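PDB 3BTV: Galactose/lactose metabolism regulatory protein GAL80 from Saccharomyces cerevisiae, which represses the galactose and lactose metabolic genes by binding the activator GAL4 and blocking its transcriptional activation when no inducing sugar is present. Local coordinates for residues S227-I232 / G269-G274; I179-N184 / V278-K283; F392-F397 / L405-I410; P159-A164 / L221-S226. The protein carries 1 engineered substitution. All coordinates share one frame; numbering follows the deposited sequence. Where two conformers were deposited one is given.

Interaction 1 of 4, residues S227-I232 / G269-G274; sequences SYFSRI and GTLLNG
Ser227 sets its OG anti to the backbone N (chi1 -177°), which carries the hydroxyl toward the backbone of 269-274. There OG accepts a nearly straight bond from Asn273 N at 3.0 Å. The same hydroxyl donates to Tyr228 O, in the carbonyl plane and on a lone pair. Tyr228 O is gripped a second time by Leu272 N, at 2.8 Å. An alanine in place of Ser227 would probably leave Asn273 N without this acceptor and loosen the turn after Leu271, since both bonds of the hydroxyl would go. Phe229 has CG anti to its carbonyl carbon (chi1 -76°), which turns the ring so that Leu271 CD2 lies over one of its faces, 3.9 Å from the ring centroid, in a CH-pi contact. Phe267 meets the Phe229 ring edge-to-face.

The two segments are antiparallel neighbours in the large mixed sheet of the C-terminal domain. Phe229 and Leu271 form a non-hydrogen-bonded pair, as do Ile232 and Gly269. Ser230 N gives a straight 2.8 Å bond to Thr270 O, nearly along the C=O axis. Farther on, Thr270 N donates to Arg231 O at 3.0 Å. At Ser230 the chain turns a corner; just after it Arg231 N makes a weak bond to Thr270 OG1. Gly269 leaves room where a side chain would clash with Arg231 O. Leu272, an exposed residue, rests CD2 against Ser230 CB at 3.7 Å. Thr270 also packs on Phe237 of the second subunit.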
loop_
_atom_site.group_PDB
_atom_site.type_symbol
_atom_site.label_atom_id
_atom_site.label_comp_id
_atom_site.label_asym_id
_atom_site.label_seq_id
_atom_site.Cartn_x
_atom_site.Cartn_y
_atom_site.Cartn_z
ATOM N N SER B 227 -0.757 13.187 14.337
ATOM C CA SER B 227 -2.174 12.907 14.096
ATOM C C SER B 227 -2.505 11.478 14.463
ATOM O O SER B 227 -1.676 10.587 14.278
ATOM C CB SER B 227 -2.542 13.125 12.626
ATOM O OG SER B 227 -3.935 12.908 12.434
ATOM N N TYR B 228 -3.710 11.262 14.989
ATOM C CA TYR B 228 -4.269 9.918 15.097
ATOM C C TYR B 228 -5.078 9.584 13.842
ATOM O O TYR B 228 -5.297 10.435 12.983
ATOM C CB TYR B 228 -5.171 9.782 16.338
ATOM C CG TYR B 228 -4.425 10.003 17.635
ATOM C CD1 TYR B 228 -4.685 11.110 18.431
ATOM C CD2 TYR B 228 -3.435 9.122 18.045
ATOM C CE1 TYR B 228 -3.987 11.321 19.613
ATOM C CE2 TYR B 228 -2.739 9.322 19.219
ATOM C CZ TYR B 228 -3.018 10.425 19.997
ATOM O OH TYR B 228 -2.314 10.620 21.160
ATOM N N PHE B 229 -5.530 8.338 13.755
ATOM C CA PHE B 229 -6.317 7.906 12.603
ATOM C C PHE B 229 -7.790 8.228 12.772
ATOM O O PHE B 229 -8.293 8.245 13.882
ATOM C CB PHE B 229 -6.145 6.409 12.364
ATOM C CG PHE B 229 -4.849 6.060 11.725
ATOM C CD1 PHE B 229 -3.734 5.801 12.500
ATOM C CD2 PHE B 229 -4.732 6.021 10.346
ATOM C CE1 PHE B 229 -2.524 5.494 11.907
ATOM C CE2 PHE B 229 -3.514 5.710 9.741
ATOM C CZ PHE B 229 -2.417 5.450 10.529
ATOM N N SER B 230 -8.471 8.474 11.660
ATOM C CA SER B 230 -9.908 8.699 11.665
ATOM C C SER B 230 -10.599 7.376 11.349
ATOM O O SER B 230 -11.450 6.903 12.104
ATOM C CB SER B 230 -10.268 9.764 10.621
ATOM O OG SER B 230 -11.610 9.649 10.202
ATOM N N ARG B 231 -10.210 6.771 10.233
ATOM C CA ARG B 231 -10.810 5.519 9.780
ATOM C C ARG B 231 -9.719 4.537 9.381
ATOM O O ARG B 231 -8.680 4.944 8.904
ATOM C CB ARG B 231 -11.742 5.784 8.594
ATOM C CG ARG B 231 -12.902 6.733 8.938
ATOM C CD ARG B 231 -13.899 6.912 7.793
ATOM N NE ARG B 231 -14.785 5.758 7.648
ATOM C CZ ARG B 231 -16.001 5.804 7.109
ATOM N NH1 ARG B 231 -16.491 6.958 6.667
ATOM N NH2 ARG B 231 -16.732 4.699 7.022
ATOM N N ILE B 232 -9.955 3.248 9.590
ATOM C CA ILE B 232 -9.011 2.229 9.170
ATOM C C ILE B 232 -9.705 0.986 8.634
ATOM O O ILE B 232 -10.846 0.678 8.989
ATOM C CB ILE B 232 -8.101 1.789 10.323
ATOM C CG1 ILE B 232 -8.950 1.173 11.438
ATOM C CG2 ILE B 232 -7.341 2.981 10.873
ATOM C CD1 ILE B 232 -8.409 -0.100 12.019
ATOM N N GLY B 269 -5.723 3.510 5.835
ATOM C CA GLY B 269 -6.517 4.388 6.660
ATOM C C GLY B 269 -6.269 5.842 6.380
ATOM O O GLY B 269 -5.477 6.197 5.497
ATOM N N THR B 270 -6.941 6.688 7.149
ATOM C CA THR B 270 -6.856 8.128 6.957
ATOM C C THR B 270 -6.463 8.794 8.264
ATOM O O THR B 270 -6.999 8.460 9.321
ATOM C CB THR B 270 -8.212 8.703 6.530
ATOM O OG1 THR B 270 -9.188 8.331 7.496
ATOM C CG2 THR B 270 -8.630 8.140 5.203
ATOM N N LEU B 271 -5.528 9.734 8.192
ATOM C CA LEU B 271 -5.159 10.521 9.357
ATOM C C LEU B 271 -6.233 11.571 9.635
ATOM O O LEU B 271 -6.710 12.244 8.718
ATOM C CB LEU B 271 -3.800 11.212 9.158
ATOM C CG LEU B 271 -2.589 10.293 8.993
ATOM C CD1 LEU B 271 -1.317 11.132 8.860
ATOM C CD2 LEU B 271 -2.479 9.324 10.162
ATOM N N LEU B 272 -6.598 11.722 10.909
ATOM C CA LEU B 272 -7.568 12.746 11.310
ATOM C C LEU B 272 -7.212 14.133 10.774
ATOM O O LEU B 272 -8.053 14.843 10.226
ATOM C CB LEU B 272 -7.671 12.802 12.832
ATOM C CG LEU B 272 -8.849 12.015 13.392
ATOM C CD1 LEU B 272 -8.755 11.954 14.900
ATOM C CD2 LEU B 272 -10.183 12.644 12.941
ATOM N N ASN B 273 -5.948 14.506 10.919
ATOM C CA ASN B 273 -5.492 15.805 10.439
ATOM C C ASN B 273 -5.229 15.787 8.942
ATOM O O ASN B 273 -4.190 15.321 8.490
ATOM C CB ASN B 273 -4.245 16.256 11.207
ATOM C CG ASN B 273 -4.530 16.493 12.692
ATOM O OD1 ASN B 273 -5.689 16.619 13.106
ATOM N ND2 ASN B 273 -3.474 16.556 13.496
ATOM N N GLY B 274 -6.180 16.294 8.174
ATOM C CA GLY B 274 -5.990 16.407 6.747
ATOM C C GLY B 274 -6.585 15.250 5.970
ATOM O O GLY B 274 -6.460 15.201 4.744
#

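Interaction 2 of 4, residues I179-N184 / V278-K283; sequences IEIAGN and VSCSFK
Ile181 brings its CG2 branch against CE2 of the Phe282 ring, 3.9 Å away, the side chains crossing obliquely. Its CB also meets Cys280 SG at 4.0 Å. CG2 reaches the ring because it stands anti to the backbone N. Gly183 N lies over one face of the Phe282 ring, toward its rim. A CB on Gly183 would clash with Phe282 CE1. At the other end, Ile179 and Val278 lie side by side, Ile179 CD1 4.1 Å from Val278 CG2.

The segments are parallel neighbours in the mixed sheet of the C-terminal domain, their axes 9° apart. Five alternating backbone bonds join them, the shortest from Ile181 N to Ser279 O at 2.8 Å. In the last, Lys283 N approaches Gly183 O from above the carbonyl plane. Helix 209-225 covers the face that bears Ile181 and Phe282.

On the opposite face Asn184 and Lys283 run alongside each other, Asn184 OD1 lying 3.6 Å from Lys283 CB. An alanine in place of Asn184 would probably leave the Lys283 chain less well packed, because the amide group beside it would be lost. Glu180 OE1 is hydrogen-bonded to His300 NE2, and OE2 weakly to Ser281 OG of the second subunit.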
loop_
_atom_site.group_PDB
_atom_site.type_symbol
_atom_site.label_atom_id
_atom_site.label_comp_id
_atom_site.label_asym_id
_atom_site.label_seq_id
_atom_site.Cartn_x
_atom_site.Cartn_y
_atom_site.Cartn_z
ATOM N N ILE B 179 0.786 8.933 2.359
ATOM C CA ILE B 179 1.853 8.177 3.047
ATOM C C ILE B 179 1.843 6.698 2.672
ATOM O O ILE B 179 0.787 6.078 2.635
ATOM C CB ILE B 179 1.657 8.263 4.586
ATOM C CG1 ILE B 179 1.654 9.730 5.058
ATOM C CG2 ILE B 179 2.678 7.400 5.330
ATOM C CD1 ILE B 179 1.431 9.894 6.551
ATOM N N GLU B 180 3.006 6.114 2.409
ATOM C CA GLU B 180 3.084 4.650 2.261
ATOM C C GLU B 180 4.095 4.049 3.207
ATOM O O GLU B 180 5.188 4.587 3.428
ATOM C CB GLU B 180 3.422 4.226 0.821
ATOM C CG GLU B 180 2.358 4.622 -0.219
ATOM C CD GLU B 180 2.520 6.058 -0.683
ATOM O OE1 GLU B 180 3.690 6.460 -0.852
ATOM O OE2 GLU B 180 1.500 6.774 -0.876
ATOM N N ILE B 181 3.744 2.898 3.736
ATOM C CA ILE B 181 4.638 2.179 4.619
ATOM C C ILE B 181 4.783 0.736 4.164
ATOM O O ILE B 181 3.796 0.055 3.912
ATOM C CB ILE B 181 4.098 2.192 6.040
ATOM C CG1 ILE B 181 3.971 3.634 6.527
ATOM C CG2 ILE B 181 5.000 1.364 6.957
ATOM C CD1 ILE B 181 3.424 3.735 7.940
ATOM N N ALA B 182 6.016 0.276 4.063
ATOM C CA ALA B 182 6.287 -1.119 3.747
ATOM C C ALA B 182 7.291 -1.626 4.763
ATOM O O ALA B 182 8.295 -0.963 5.027
ATOM C CB ALA B 182 6.855 -1.232 2.363
ATOM N N GLY B 183 7.018 -2.787 5.345
ATOM C CA GLY B 183 7.911 -3.359 6.336
ATOM C C GLY B 183 7.912 -4.877 6.332
ATOM O O GLY B 183 7.098 -5.508 5.634
ATOM N N ASN B 184 8.849 -5.454 7.089
ATOM C CA ASN B 184 8.862 -6.891 7.411
ATOM C C ASN B 184 8.872 -7.126 8.923
ATOM O O ASN B 184 9.281 -6.255 9.684
ATOM C CB ASN B 184 10.073 -7.596 6.799
ATOM C CG ASN B 184 9.956 -7.772 5.301
ATOM O OD1 ASN B 184 9.787 -8.889 4.813
ATOM N ND2 ASN B 184 10.051 -6.671 4.560
ATOM N N VAL B 278 -3.232 6.774 4.058
ATOM C CA VAL B 278 -2.075 6.017 4.500
ATOM C C VAL B 278 -2.254 4.584 4.028
ATOM O O VAL B 278 -3.292 3.967 4.288
ATOM C CB VAL B 278 -1.978 6.001 6.036
ATOM C CG1 VAL B 278 -0.805 5.131 6.503
ATOM C CG2 VAL B 278 -1.867 7.426 6.574
ATOM N N SER B 279 -1.259 4.059 3.326
ATOM C CA SER B 279 -1.311 2.685 2.832
ATOM C C SER B 279 -0.140 1.887 3.388
ATOM O O SER B 279 1.021 2.312 3.292
ATOM C CB SER B 279 -1.258 2.680 1.296
ATOM O OG SER B 279 -1.135 1.356 0.790
ATOM N N CYS B 280 -0.428 0.700 3.899
ATOM C CA CYS B 280 0.589 -0.048 4.602
ATOM C C CYS B 280 0.556 -1.549 4.367
ATOM O O CYS B 280 -0.500 -2.184 4.434
ATOM C CB CYS B 280 0.483 0.237 6.092
ATOM S SG CYS B 280 1.569 -0.788 7.034
ATOM N N SER B 281 1.731 -2.113 4.111
ATOM C CA SER B 281 1.851 -3.556 3.900
ATOM C C SER B 281 3.020 -4.092 4.715
ATOM O O SER B 281 4.167 -3.665 4.524
ATOM C CB SER B 281 2.062 -3.852 2.416
ATOM O OG SER B 281 2.100 -5.239 2.162
ATOM N N PHE B 282 2.734 -5.018 5.626
ATOM C CA PHE B 282 3.760 -5.710 6.401
ATOM C C PHE B 282 3.825 -7.199 6.106
ATOM O O PHE B 282 2.850 -7.921 6.314
ATOM C CB PHE B 282 3.506 -5.519 7.892
ATOM C CG PHE B 282 4.036 -4.226 8.431
ATOM C CD1 PHE B 282 5.271 -4.172 9.041
ATOM C CD2 PHE B 282 3.293 -3.069 8.323
ATOM C CE1 PHE B 282 5.752 -2.983 9.533
ATOM C CE2 PHE B 282 3.768 -1.880 8.821
ATOM C CZ PHE B 282 4.990 -1.839 9.426
ATOM N N LYS B 283 4.982 -7.648 5.639
ATOM C CA LYS B 283 5.254 -9.061 5.415
ATOM C C LYS B 283 5.814 -9.696 6.672
ATOM O O LYS B 283 6.570 -9.068 7.416
ATOM C CB LYS B 283 6.282 -9.235 4.294
ATOM C CG LYS B 283 5.925 -8.456 3.043
ATOM C CD LYS B 283 7.106 -8.294 2.106
ATOM C CE LYS B 283 7.221 -9.462 1.138
ATOM N NZ LYS B 283 7.427 -10.759 1.837
#

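Interaction 3 of 4, residues F392-F397 / L405-I410; sequences FVMQGF and LMDALI
The start of helix 405-424 is joined here to the loop that precedes it, through a carboxylate that takes two consecutive backbone N-H groups. Asp407 has CG anti to its carbonyl carbon (chi1 -65°), which brings both oxygens to the loop. Asp407 OD2 accepts from Gln395 N at 2.9 Å, and Asp407 OD1 from Gly396 N at 3.2 Å. Each oxygen uses its syn lone pair, so the two bonds fix the rotation of the carboxylate.

OD2 also accepts from Thr404 N, just before the helix, a bond that corresponds to one half of a capping box. Thr404 OG1 is hydrogen-bonded to Met406 N. The three N-H groups would probably favour the charged form of the acid. The positive phi of Gly396 suits the bend here.

Met394 places CG in the crowded position between N and the carbonyl carbon (chi1 61°), and its chain then bends at the sulfur. Its CE meets Ile410 CD1 at 3.4 Å, a tight contact, the side chains crossing at about a right angle. Met394 CB meets Met406 CG at 3.9 Å, and Val393 O touches Met406 CB. Tyr139 of helix 132-143 packs on both Val393 and Met406.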
loop_
_atom_site.group_PDB
_atom_site.type_symbol
_atom_site.label_atom_id
_atom_site.label_comp_id
_atom_site.label_asym_id
_atom_site.label_seq_id
_atom_site.Cartn_x
_atom_site.Cartn_y
_atom_site.Cartn_z
ATOM N N PHE B 392 2.535 13.787 34.264
ATOM C CA PHE B 392 1.672 14.067 33.125
ATOM C C PHE B 392 1.037 12.775 32.641
ATOM O O PHE B 392 1.616 11.695 32.787
ATOM C CB PHE B 392 2.457 14.741 31.997
ATOM C CG PHE B 392 3.635 13.939 31.511
ATOM C CD1 PHE B 392 4.879 14.084 32.102
ATOM C CD2 PHE B 392 3.501 13.048 30.454
ATOM C CE1 PHE B 392 5.971 13.352 31.656
ATOM C CE2 PHE B 392 4.590 12.310 30.000
ATOM C CZ PHE B 392 5.826 12.464 30.604
ATOM N N VAL B 393 -0.160 12.893 32.077
ATOM C CA VAL B 393 -0.947 11.734 31.667
ATOM C C VAL B 393 -0.363 11.017 30.451
ATOM O O VAL B 393 -0.318 9.790 30.402
ATOM C CB VAL B 393 -2.409 12.131 31.352
ATOM C CG1 VAL B 393 -3.205 10.920 30.901
ATOM C CG2 VAL B 393 -3.061 12.761 32.573
ATOM N N MET B 394 0.079 11.786 29.468
ATOM C CA MET B 394 0.542 11.201 28.219
ATOM C C MET B 394 1.442 12.164 27.470
ATOM O O MET B 394 1.313 13.382 27.598
ATOM C CB MET B 394 -0.652 10.840 27.333
ATOM C CG MET B 394 -1.516 12.038 26.940
ATOM S SD MET B 394 -3.049 11.536 26.107
ATOM C CE MET B 394 -2.360 10.829 24.610
ATOM N N GLN B 395 2.348 11.617 26.670
ATOM C CA GLN B 395 3.210 12.460 25.872
ATOM C C GLN B 395 2.394 13.039 24.725
ATOM O O GLN B 395 2.559 14.198 24.361
ATOM C CB GLN B 395 4.407 11.681 25.331
ATOM C CG GLN B 395 5.357 12.559 24.535
ATOM C CD GLN B 395 6.467 11.775 23.900
ATOM O OE1 GLN B 395 6.260 10.651 23.451
ATOM N NE2 GLN B 395 7.657 12.371 23.836
ATOM N N GLY B 396 1.490 12.231 24.183
ATOM C CA GLY B 396 0.733 12.634 23.020
ATOM C C GLY B 396 1.673 12.895 21.862
ATOM O O GLY B 396 2.532 12.076 21.555
ATOM N N PHE B 397 1.512 14.047 21.226
ATOM C CA PHE B 397 2.371 14.436 20.127
ATOM C C PHE B 397 3.475 15.401 20.559
ATOM O O PHE B 397 4.157 15.983 19.721
ATOM C CB PHE B 397 1.546 15.070 19.021
ATOM C CG PHE B 397 0.424 14.207 18.549
ATOM C CD1 PHE B 397 0.617 12.849 18.355
ATOM C CD2 PHE B 397 -0.823 14.749 18.292
ATOM C CE1 PHE B 397 -0.414 12.046 17.918
ATOM C CE2 PHE B 397 -1.862 13.951 17.847
ATOM C CZ PHE B 397 -1.658 12.602 17.661
ATOM N N LEU B 405 1.901 4.871 29.890
ATOM C CA LEU B 405 0.947 3.782 29.727
ATOM C C LEU B 405 -0.344 4.227 29.018
ATOM O O LEU B 405 -1.047 3.406 28.426
ATOM C CB LEU B 405 0.641 3.136 31.080
ATOM C CG LEU B 405 1.410 1.848 31.399
ATOM C CD1 LEU B 405 2.845 1.869 30.862
ATOM C CD2 LEU B 405 1.391 1.571 32.895
ATOM N N MET B 406 -0.656 5.519 29.066
ATOM C CA MET B 406 -1.809 6.007 28.319
ATOM C C MET B 406 -1.536 5.974 26.815
ATOM O O MET B 406 -2.406 5.627 26.017
ATOM C CB MET B 406 -2.183 7.424 28.736
ATOM C CG MET B 406 -3.314 7.985 27.889
ATOM S SD MET B 406 -4.767 6.909 27.952
ATOM C CE MET B 406 -5.413 7.281 29.552
ATOM N N ASP B 407 -0.327 6.356 26.426
ATOM C CA ASP B 407 0.080 6.236 25.032
ATOM C C ASP B 407 0.032 4.767 24.620
ATOM O O ASP B 407 -0.406 4.433 23.527
ATOM C CB ASP B 407 1.475 6.825 24.827
ATOM C CG ASP B 407 1.516 8.327 25.074
ATOM O OD1 ASP B 407 0.867 9.077 24.315
ATOM O OD2 ASP B 407 2.195 8.762 26.032
ATOM N N ALA B 408 0.476 3.884 25.507
ATOM C CA ALA B 408 0.384 2.445 25.259
ATOM C C ALA B 408 -1.068 2.017 25.068
ATOM O O ALA B 408 -1.390 1.274 24.145
ATOM C CB ALA B 408 1.012 1.655 26.416
ATOM N N LEU B 409 -1.940 2.491 25.950
ATOM C CA LEU B 409 -3.349 2.095 25.927
ATOM C C LEU B 409 -4.002 2.480 24.596
ATOM O O LEU B 409 -4.663 1.667 23.953
ATOM C CB LEU B 409 -4.083 2.735 27.107
ATOM C CG LEU B 409 -5.538 2.327 27.327
ATOM C CD1 LEU B 409 -5.640 0.824 27.497
ATOM C CD2 LEU B 409 -6.092 3.061 28.542
ATOM N N ILE B 410 -3.779 3.716 24.171
ATOM C CA ILE B 410 -4.309 4.195 22.905
ATOM C C ILE B 410 -3.813 3.324 21.736
ATOM O O ILE B 410 -4.573 2.977 20.830
ATOM C CB ILE B 410 -3.936 5.673 22.699
ATOM C CG1 ILE B 410 -4.697 6.548 23.700
ATOM C CG2 ILE B 410 -4.173 6.105 21.243
ATOM C CD1 ILE B 410 -4.077 7.924 23.907
#

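Interaction 4 of 4, residues P159-A164 / L221-S226; sequences PYILRA and LQYMTS
Helices 159-164 and 221-225 run in broadly the same direction, at 38°, with their axes 9.3 Å apart at closest approach. Met224 carries the largest part of the contact. Its CG stands anti to the carbonyl carbon (chi1 -77°) and the chain stays extended to the sulfur before bending. CG of Met224 meets Ile161 CG2 at 3.5 Å, the two side chains crossing at about a right angle. Farther out, Met224 SD reaches Ala164 CB at 3.7 Å and lies near Ile161 CD1. The small Ala164 side chain points at helix 221-225, and the closest CA pair is Ala164 and Met224.

This is apolar helix packing within the C-terminal domain, beside its large sheet. Leu308 of strand 305-310 touches Met224, and Leu306 touches Ala164.

Tyr223 extends the contact, with CG anti to its backbone N (chi1 -174°). Its ring turns an edge to helix 159-169: Leu162 CD2 lies 4.2 Å from Tyr223 CE2, and Ile161 CG2 is as far from Tyr223 CD2. The Tyr223 hydroxyl is hydrogen-bonded to Asp398 O, and Lys165 makes a cation-pi contact with the ring. Helix 209-225 ends in a Schellman motif with Ser226, at positive phi, as the C-prime residue.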
loop_
_atom_site.group_PDB
_atom_site.type_symbol
_atom_site.label_atom_id
_atom_site.label_comp_id
_atom_site.label_asym_id
_atom_site.label_seq_id
_atom_site.Cartn_x
_atom_site.Cartn_y
_atom_site.Cartn_z
ATOM N N PRO B 159 16.756 9.510 16.756
ATOM C CA PRO B 159 17.158 10.819 16.231
ATOM C C PRO B 159 16.526 11.036 14.860
ATOM O O PRO B 159 16.210 12.164 14.492
ATOM C CB PRO B 159 18.687 10.700 16.106
ATOM C CG PRO B 159 19.064 9.502 16.942
ATOM C CD PRO B 159 17.890 8.579 16.863
ATOM N N TYR B 160 16.351 9.961 14.106
ATOM C CA TYR B 160 15.687 10.051 12.800
ATOM C C TYR B 160 14.222 10.461 12.900
ATOM O O TYR B 160 13.746 11.318 12.146
ATOM C CB TYR B 160 15.805 8.727 12.066
ATOM C CG TYR B 160 17.248 8.324 11.838
ATOM C CD1 TYR B 160 17.855 7.335 12.612
ATOM C CD2 TYR B 160 18.004 8.941 10.854
ATOM C CE1 TYR B 160 19.192 6.969 12.397
ATOM C CE2 TYR B 160 19.337 8.588 10.633
ATOM C CZ TYR B 160 19.929 7.613 11.409
ATOM O OH TYR B 160 21.247 7.269 11.171
ATOM N N ILE B 161 13.509 9.838 13.828
ATOM C CA ILE B 161 12.109 10.165 14.050
ATOM C C ILE B 161 11.952 11.618 14.483
ATOM O O ILE B 161 11.123 12.341 13.943
ATOM C CB ILE B 161 11.488 9.248 15.137
ATOM C CG1 ILE B 161 11.661 7.782 14.752
ATOM C CG2 ILE B 161 10.022 9.562 15.341
ATOM C CD1 ILE B 161 11.244 7.476 13.354
ATOM N N LEU B 162 12.756 12.050 15.453
ATOM C CA LEU B 162 12.634 13.418 15.952
ATOM C C LEU B 162 12.962 14.447 14.864
ATOM O O LEU B 162 12.287 15.461 14.750
ATOM C CB LEU B 162 13.523 13.621 17.184
ATOM C CG LEU B 162 12.994 12.844 18.393
ATOM C CD1 LEU B 162 14.019 12.840 19.506
ATOM C CD2 LEU B 162 11.672 13.449 18.854
ATOM N N ARG B 163 13.992 14.181 14.060
ATOM C CA ARG B 163 14.320 15.070 12.938
ATOM C C ARG B 163 13.148 15.134 11.947
ATOM O O ARG B 163 12.742 16.214 11.520
ATOM C CB ARG B 163 15.597 14.615 12.217
ATOM C CG ARG B 163 16.901 15.035 12.905
ATOM C CD ARG B 163 17.455 16.357 12.355
ATOM N NE ARG B 163 18.808 16.646 12.845
ATOM C CZ ARG B 163 19.619 17.575 12.337
ATOM N NH1 ARG B 163 19.228 18.318 11.309
ATOM N NH2 ARG B 163 20.828 17.759 12.854
ATOM N N ALA B 164 12.584 13.985 11.596
ATOM C CA ALA B 164 11.428 13.983 10.687
ATOM C C ALA B 164 10.249 14.782 11.270
ATOM O O ALA B 164 9.613 15.607 10.572
ATOM C CB ALA B 164 11.012 12.570 10.358
ATOM N N LEU B 221 4.586 6.737 13.274
ATOM C CA LEU B 221 3.957 7.472 12.180
ATOM C C LEU B 221 3.051 8.551 12.747
ATOM O O LEU B 221 3.108 9.707 12.333
ATOM C CB LEU B 221 3.139 6.559 11.256
ATOM C CG LEU B 221 2.548 7.372 10.101
ATOM C CD1 LEU B 221 3.680 7.875 9.154
ATOM C CD2 LEU B 221 1.515 6.575 9.339
ATOM N N GLN B 222 2.212 8.167 13.706
ATOM C CA GLN B 222 1.276 9.103 14.313
ATOM C C GLN B 222 2.009 10.169 15.090
ATOM O O GLN B 222 1.614 11.332 15.094
ATOM C CB GLN B 222 0.322 8.365 15.244
ATOM C CG GLN B 222 -0.639 7.469 14.498
ATOM C CD GLN B 222 -1.389 6.551 15.441
ATOM O OE1 GLN B 222 -2.531 6.806 15.794
ATOM N NE2 GLN B 222 -0.736 5.490 15.875
ATOM N N TYR B 223 3.093 9.765 15.733
ATOM C CA TYR B 223 3.915 10.705 16.483
ATOM C C TYR B 223 4.583 11.751 15.572
ATOM O O TYR B 223 4.598 12.941 15.891
ATOM C CB TYR B 223 4.953 9.948 17.318
ATOM C CG TYR B 223 5.754 10.839 18.251
ATOM C CD1 TYR B 223 5.133 11.523 19.295
ATOM C CD2 TYR B 223 7.121 11.000 18.085
ATOM C CE1 TYR B 223 5.855 12.331 20.147
ATOM C CE2 TYR B 223 7.858 11.804 18.942
ATOM C CZ TYR B 223 7.215 12.475 19.958
ATOM O OH TYR B 223 7.934 13.285 20.799
ATOM N N MET B 224 5.121 11.313 14.437
ATOM C CA MET B 224 5.810 12.213 13.495
ATOM C C MET B 224 4.864 13.175 12.787
ATOM O O MET B 224 5.232 14.303 12.488
ATOM C CB MET B 224 6.531 11.402 12.412
ATOM C CG MET B 224 7.814 10.759 12.849
ATOM S SD MET B 224 8.621 9.966 11.441
ATOM C CE MET B 224 7.451 8.660 11.010
ATOM N N THR B 225 3.654 12.712 12.482
ATOM C CA THR B 225 2.712 13.536 11.765
ATOM C C THR B 225 1.823 14.283 12.743
ATOM O O THR B 225 1.000 15.096 12.348
ATOM C CB THR B 225 1.820 12.698 10.813
ATOM O OG1 THR B 225 1.017 11.784 11.579
ATOM C CG2 THR B 225 2.679 11.921 9.811
ATOM N N SER B 226 1.990 14.005 14.028
ATOM C CA SER B 226 1.116 14.588 15.048
ATOM C C SER B 226 -0.365 14.397 14.710
ATOM O O SER B 226 -1.142 15.344 14.776
ATOM C CB SER B 226 1.394 16.086 15.223
ATOM O OG SER B 226 2.734 16.323 15.624
#

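Of the parts joined here, helix 159-169 comes first in the chain and leads into strand 176-184. Interaction 4 joins that helix to the end of helix 209-225, closing a loop of 56 residues. Interaction 2 joins the strand to 278-283 across 93 residues, so the two cross. Interaction 1 closes 36 residues, wholly within the span of interaction 2, and directly follows interaction 4: Ser227 N probably bonds Gln222 O. Interactions 1 and 2 share the large sheet, and Leu221 packs the helix on it. Interaction 3 closes a short loop of seven residues much later. It meets interaction 1 through Phe397 and Tyr228, and interaction 4 near Tyr223, but does not touch interaction 2.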